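Local coordinates for protein BA_2500 (Bacillus anthracis, PDB 4GUC) that is of unknown function but folds into a compact, beta-rich domain of the DUF5065 family, grouped with the E-set proteins, at residues D24-E27 and E28-V31; F17-H20 and H21-F25. One frame throughout, in Å; residues are numbered along the deposited sequence. Where two conformers were deposited one is given.

Contact 2 and contact 1 follow one another along a single run of chain, and together they show how a short helix is ended and a new turn begun on either side of a brief strand. Contact 2 closes the helix 16-22; contact 1 turns the chain through a 3-10 segment. Asp-24 and Phe-25, the strand between, belong to both, and the two centres lie about 12 Å apart with no further touch. Both meet strand 109-119, where Tyr-112 touches Leu-19 and Ala-23 of contact 2 and Phe-25 of contact 1. No active site is known here; a bound glycerol, probably from the crystallisation liquor, lies about 4 Å from the side chain of Ile-26 in contact 1.

Contact 1: D24-E27 and E28-V31; sequences DFIE and ELAV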
ATOM      1  N   ASP A  24      -1.010  11.622   2.024  1.00 14.90           N
ATOM      2  CA  ASP A  24       0.083  12.280   1.333  1.00 15.88           C
ATOM      3  C   ASP A  24       0.753  11.359   0.350  1.00 15.96           C
ATOM      4  O   ASP A  24       1.133  10.248   0.672  1.00 14.36           O
ATOM      5  CB  ASP A  24       1.154  12.764   2.307  1.00 18.93           C
ATOM      6  CG  ASP A  24       0.809  14.076   2.998  1.00 27.70           C
ATOM      7  OD1 ASP A  24      -0.294  14.646   2.825  1.00 32.66           O
ATOM      8  OD2 ASP A  24       1.706  14.564   3.712  1.00 39.06           O
ATOM      9  N   PHE A  25       0.896  11.809  -0.882  1.00 16.21           N
ATOM     10  CA  PHE A  25       1.590  11.042  -1.885  1.00 14.86           C
ATOM     11  C   PHE A  25       3.097  11.127  -1.671  1.00 15.48           C
ATOM     12  O   PHE A  25       3.641  12.223  -1.461  1.00 17.56           O
ATOM     13  CB  PHE A  25       1.284  11.524  -3.295  1.00 17.26           C
ATOM     14  CG  PHE A  25       2.189  10.908  -4.322  1.00 15.19           C
ATOM     15  CD1 PHE A  25       2.058   9.582  -4.671  1.00 17.40           C
ATOM     16  CD2 PHE A  25       3.143  11.656  -4.963  1.00 20.24           C
ATOM     17  CE1 PHE A  25       2.911   9.008  -5.586  1.00 16.56           C
ATOM     18  CE2 PHE A  25       3.987  11.074  -5.884  1.00 18.90           C
ATOM     19  CZ  PHE A  25       3.850   9.745  -6.202  1.00 18.30           C
ATOM     20  N   ILE A  26       3.773   9.970  -1.701  1.00 14.80           N
ATOM     21  CA  ILE A  26       5.225   9.908  -1.570  1.00 16.06           C
ATOM     22  C   ILE A  26       5.806   9.049  -2.692  1.00 15.23           C
ATOM     23  O   ILE A  26       5.352   7.933  -2.959  1.00 14.97           O
ATOM     24  CB  ILE A  26       5.726   9.543  -0.169  1.00 15.73           C
ATOM     25  CG1 ILE A  26       5.233   8.193   0.270  1.00 17.31           C
ATOM     26  CG2 ILE A  26       5.343  10.667   0.821  1.00 19.35           C
ATOM     27  CD1 ILE A  26       5.856   7.758   1.621  1.00 16.82           C
ATOM     28  N   GLU A  27       6.801   9.573  -3.382  1.00 15.79           N
ATOM     29  CA  GLU A  27       7.401   8.853  -4.520  1.00 16.64           C
ATOM     30  C   GLU A  27       8.066   7.537  -4.198  1.00 18.16           C
ATOM     31  O   GLU A  27       8.077   6.630  -5.048  1.00 17.68           O
ATOM     32  CB  GLU A  27       8.299   9.820  -5.323  1.00 19.32           C
ATOM     33  CG  GLU A  27       7.425  10.940  -5.954  1.00 22.90           C
ATOM     34  CD  GLU A  27       8.142  12.020  -6.751  1.00 27.92           C
ATOM     35  OE1 GLU A  27       9.315  11.799  -7.145  1.00 24.20           O
ATOM     36  OE2 GLU A  27       7.480  13.087  -6.996  1.00 25.45           O
ATOM     37  N   GLU A  28       8.521   7.372  -2.954  1.00 20.18           N
ATOM     38  CA  GLU A  28       9.166   6.125  -2.542  1.00 22.07           C
ATOM     39  C   GLU A  28       8.177   4.957  -2.590  1.00 20.90           C
ATOM     40  O   GLU A  28       8.595   3.788  -2.650  1.00 22.85           O
ATOM     41  CB  GLU A  28       9.808   6.225  -1.145  1.00 24.16           C
ATOM     42  CG  GLU A  28      10.941   7.220  -0.989  1.00 30.17           C
ATOM     43  CD  GLU A  28      10.530   8.685  -1.084  1.00 38.26           C
ATOM     44  OE1 GLU A  28       9.322   8.990  -0.931  1.00 39.35           O
ATOM     45  OE2 GLU A  28      11.431   9.541  -1.279  1.00 45.13           O
ATOM     46  N   LEU A  29       6.870   5.248  -2.506  1.00 18.11           N
ATOM     47  CA  LEU A  29       5.865   4.193  -2.592  1.00 16.90           C
ATOM     48  C   LEU A  29       5.344   3.922  -4.003  1.00 19.58           C
ATOM     49  O   LEU A  29       4.560   2.994  -4.232  1.00 20.29           O
ATOM     50  CB  LEU A  29       4.651   4.475  -1.706  1.00 16.37           C
ATOM     51  CG  LEU A  29       4.794   4.269  -0.218  1.00 15.79           C
ATOM     52  CD1 LEU A  29       3.586   4.842   0.548  1.00 15.34           C
ATOM     53  CD2 LEU A  29       4.932   2.752   0.044  1.00 17.09           C
ATOM     54  N   ALA A  30       5.750   4.743  -4.981  0.50 18.85           N
ATOM     55  CA  ALA A  30       5.290   4.619  -6.397  0.50 20.08           C
ATOM     56  C   ALA A  30       6.175   3.679  -7.238  0.50 20.90           C
ATOM     57  O   ALA A  30       6.966   4.112  -8.074  0.50 19.60           O
ATOM     58  CB  ALA A  30       5.202   5.997  -7.034  0.50 18.99           C
ATOM     59  N   VAL A  31       5.872   2.389  -7.118  1.00 21.90           N
ATOM     60  CA  VAL A  31       6.602   1.288  -7.717  1.00 23.04           C
ATOM     61  C   VAL A  31       6.374   1.030  -9.200  1.00 22.94           C
ATOM     62  O   VAL A  31       7.139   0.315  -9.842  1.00 22.98           O
ATOM     63  CB  VAL A  31       6.285  -0.041  -6.896  1.00 21.84           C
ATOM     64  CG1 VAL A  31       6.729   0.153  -5.425  1.00 23.64           C
ATOM     65  CG2 VAL A  31       4.792  -0.428  -6.919  1.00 22.90           C
TER
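Ile-26 and Leu-29, three residues apart, supply one of the two backbone bonds of this turn and its apolar side. Two hydrogen bonds of the i to i+3 kind wind the chain into a 3-10 turn: Leu-29 N donates to Ile-26 O at 3.1 Å, and Ala-30 N donates to Glu-27 O at 3.0 Å. A weak bond from Val-31 N to Leu-29 O follows as the turn opens out.

The apolar contacts occupy two places. CG1 of Ile-26 sits between its backbone N and carbonyl carbon (chi1 60°), which brings it to 3.7 Å from CD1 of Leu-29; the terminal CD1 of Ile-26 touches the same methyl, so one branch of the leucine meets two successive carbons of the isoleucine as the side chains cross. The second place is the ring of Phe-25, whose CE1 and CZ edge receives the methyl CB of Ala-30, 4.1 Å from CE1 and near the ring plane.

Among the acidic side chains, Glu-28 bends at chi2 (69°) and folds back over the start of the turn, bringing its OE1 to 3.7 Å from CB of Ile-26. Glu-27 instead extends beyond CG, and its OE1 stays 6.6 Å from OE2 of Glu-28, a separation that probably eases repulsion between the carboxylates.

Asp-24 bonds through its backbone to Tyr-110 and Tyr-112, and Ile-26 to Tyr-112, so strand 24-25 runs parallel beside strand 109-119. Ile-26 and Leu-29 both rest on Ile-44 of strand 39-45, whereas the side chain of Phe-25 touches Tyr-112.

Contact 2: F17-H20 and H21-F25; sequences FLLH and HNADF
Phe-17 and His-21 lay their rings face to face, centroids 3.9 Å apart and planes inclined by 20°, with ND1 of the histidine over the centre of the phenylalanine ring. The edge of the His-20 ring is turned toward the face of His-21 opposite Phe-17, in an offset edge-to-face pair, planes at 81°, completing a three-ring aromatic cluster. At the edge of the His-21 ring, in its plane, lies Phe-17 O, which accepts a hydrogen bond from ND1 at 2.7 Å. That bond and the stack together fix the rotation of the imidazole; since a carbonyl can only accept, ND1 must be the donor. His-20 reaches the other way for its polar partner: its ND1 is hydrogen-bonded to the hydroxyl of Tyr-112.

In this last turn of helix 16-22, side-chain donors supplement the backbone bonds. His-21 N makes only weak bonds, to Phe-17 O and Leu-18 O, while the side-chain amide of Asn-22 turns back (chi1 -72°) so that ND2 donates to Leu-18 O at 2.8 Å, with the acceptor close to the amide plane. Leu-19 O takes two bonds, from Asn-22 N at 3.2 Å, above the carbonyl plane, and from Ala-23 N at 2.8 Å, in it. Beside this pair, CD1 of Leu-19 meets CB of Ala-23 at 3.6 Å, and the buried leucine also packs on Val-101 and Val-103 of strand 98-106.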
ATOM      1  N   PHE A  17     -10.965   7.367  -3.794  1.00 10.91           N
ATOM      2  CA  PHE A  17     -11.182   8.802  -3.894  1.00 10.40           C
ATOM      3  C   PHE A  17     -10.761   9.490  -2.580  1.00 11.92           C
ATOM      4  O   PHE A  17     -10.044  10.496  -2.586  1.00 11.78           O
ATOM      5  CB  PHE A  17     -12.642   9.142  -4.204  1.00 12.14           C
ATOM      6  CG  PHE A  17     -12.900  10.615  -4.331  1.00 12.59           C
ATOM      7  CD1 PHE A  17     -12.879  11.247  -5.556  1.00 14.39           C
ATOM      8  CD2 PHE A  17     -13.145  11.397  -3.204  1.00 15.07           C
ATOM      9  CE1 PHE A  17     -13.115  12.620  -5.657  1.00 14.82           C
ATOM     10  CE2 PHE A  17     -13.369  12.755  -3.304  1.00 14.63           C
ATOM     11  CZ  PHE A  17     -13.333  13.357  -4.537  1.00 15.32           C
ATOM     12  N   LEU A  18     -11.191   8.944  -1.437  1.00 11.04           N
ATOM     13  CA  LEU A  18     -10.859   9.562  -0.160  1.00 12.83           C
ATOM     14  C   LEU A  18      -9.382   9.478   0.146  1.00 12.58           C
ATOM     15  O   LEU A  18      -8.789  10.460   0.634  1.00 13.41           O
ATOM     16  CB  LEU A  18     -11.740   9.010   0.954  1.00 13.15           C
ATOM     17  CG  LEU A  18     -13.231   9.436   0.910  1.00 15.29           C
ATOM     18  CD1 LEU A  18     -14.000   8.716   2.034  1.00 17.28           C
ATOM     19  CD2 LEU A  18     -13.387  10.933   1.032  1.00 17.30           C
ATOM     20  N   LEU A  19      -8.776   8.358  -0.178  1.00 11.87           N
ATOM     21  CA  LEU A  19      -7.323   8.181   0.032  1.00 11.69           C
ATOM     22  C   LEU A  19      -6.566   9.232  -0.778  1.00 12.84           C
ATOM     23  O   LEU A  19      -5.712   9.966  -0.258  1.00 12.86           O
ATOM     24  CB  LEU A  19      -6.902   6.767  -0.411  1.00 11.42           C
ATOM     25  CG  LEU A  19      -5.409   6.452  -0.260  1.00 11.31           C
ATOM     26  CD1 LEU A  19      -5.054   6.334   1.245  1.00 11.42           C
ATOM     27  CD2 LEU A  19      -5.004   5.231  -1.061  1.00 12.61           C
ATOM     28  N   HIS A  20      -6.923   9.347  -2.044  1.00 12.19           N
ATOM     29  CA  HIS A  20      -6.261  10.268  -2.945  1.00 12.51           C
ATOM     30  C   HIS A  20      -6.494  11.712  -2.576  1.00 12.65           C
ATOM     31  O   HIS A  20      -5.696  12.571  -2.965  1.00 13.98           O
ATOM     32  CB  HIS A  20      -6.722   9.880  -4.365  1.00 13.15           C
ATOM     33  CG  HIS A  20      -6.151  10.665  -5.491  1.00 13.69           C
ATOM     34  ND1 HIS A  20      -4.802  10.742  -5.731  1.00 14.88           N
ATOM     35  CD2 HIS A  20      -6.761  11.213  -6.567  1.00 15.13           C
ATOM     36  CE1 HIS A  20      -4.597  11.405  -6.853  1.00 17.38           C
ATOM     37  NE2 HIS A  20      -5.769  11.690  -7.390  1.00 16.56           N
ATOM     38  N   HIS A  21      -7.557  12.010  -1.855  1.00 12.62           N
ATOM     39  CA  HIS A  21      -7.849  13.383  -1.456  1.00 15.03           C
ATOM     40  C   HIS A  21      -7.461  13.701  -0.006  1.00 16.26           C
ATOM     41  O   HIS A  21      -7.696  14.810   0.468  1.00 18.95           O
ATOM     42  CB  HIS A  21      -9.321  13.728  -1.777  1.00 15.18           C
ATOM     43  CG  HIS A  21      -9.570  13.862  -3.251  1.00 16.37           C
ATOM     44  ND1 HIS A  21      -9.792  12.776  -4.067  1.00 14.93           N
ATOM     45  CD2 HIS A  21      -9.590  14.952  -4.060  1.00 19.00           C
ATOM     46  CE1 HIS A  21      -9.936  13.189  -5.315  1.00 17.81           C
ATOM     47  NE2 HIS A  21      -9.838  14.503  -5.335  1.00 18.11           N
ATOM     48  N   ASN A  22      -6.861  12.743   0.686  1.00 15.31           N
ATOM     49  CA  ASN A  22      -6.439  12.951   2.092  1.00 16.35           C
ATOM     50  C   ASN A  22      -5.035  12.508   2.441  1.00 16.22           C
ATOM     51  O   ASN A  22      -4.327  13.209   3.165  1.00 19.52           O
ATOM     52  CB  ASN A  22      -7.461  12.252   2.978  1.00 16.51           C
ATOM     53  CG  ASN A  22      -8.758  13.001   2.988  1.00 16.72           C
ATOM     54  OD1 ASN A  22      -8.873  14.025   3.664  1.00 24.99           O
ATOM     55  ND2 ASN A  22      -9.756  12.508   2.268  1.00 18.09           N
ATOM     56  N   ALA A  23      -4.613  11.360   1.959  1.00 15.31           N
ATOM     57  CA  ALA A  23      -3.278  10.877   2.288  1.00 15.20           C
ATOM     58  C   ALA A  23      -2.225  11.620   1.517  1.00 16.10           C
ATOM     59  O   ALA A  23      -2.502  12.181   0.458  1.00 16.00           O
ATOM     60  CB  ALA A  23      -3.151   9.353   2.009  1.00 15.47           C
ATOM     61  N   ASP A  24      -1.010  11.622   2.024  1.00 14.90           N
ATOM     62  CA  ASP A  24       0.083  12.280   1.333  1.00 15.88           C
ATOM     63  C   ASP A  24       0.753  11.359   0.350  1.00 15.96           C
ATOM     64  O   ASP A  24       1.133  10.248   0.672  1.00 14.36           O
ATOM     65  CB  ASP A  24       1.154  12.764   2.307  1.00 18.93           C
ATOM     66  CG  ASP A  24       0.809  14.076   2.998  1.00 27.70           C
ATOM     67  OD1 ASP A  24      -0.294  14.646   2.825  1.00 32.66           O
ATOM     68  OD2 ASP A  24       1.706  14.564   3.712  1.00 39.06           O
ATOM     69  N   PHE A  25       0.896  11.809  -0.882  1.00 16.21           N
ATOM     70  CA  PHE A  25       1.590  11.042  -1.885  1.00 14.86           C
ATOM     71  C   PHE A  25       3.097  11.127  -1.671  1.00 15.48           C
ATOM     72  O   PHE A  25       3.641  12.223  -1.461  1.00 17.56           O
ATOM     73  CB  PHE A  25       1.284  11.524  -3.295  1.00 17.26           C
ATOM     74  CG  PHE A  25       2.189  10.908  -4.322  1.00 15.19           C
ATOM     75  CD1 PHE A  25       2.058   9.582  -4.671  1.00 17.40           C
ATOM     76  CD2 PHE A  25       3.143  11.656  -4.963  1.00 20.24           C
ATOM     77  CE1 PHE A  25       2.911   9.008  -5.586  1.00 16.56           C
ATOM     78  CE2 PHE A  25       3.987  11.074  -5.884  1.00 18.90           C
ATOM     79  CZ  PHE A  25       3.850   9.745  -6.202  1.00 18.30           C
TER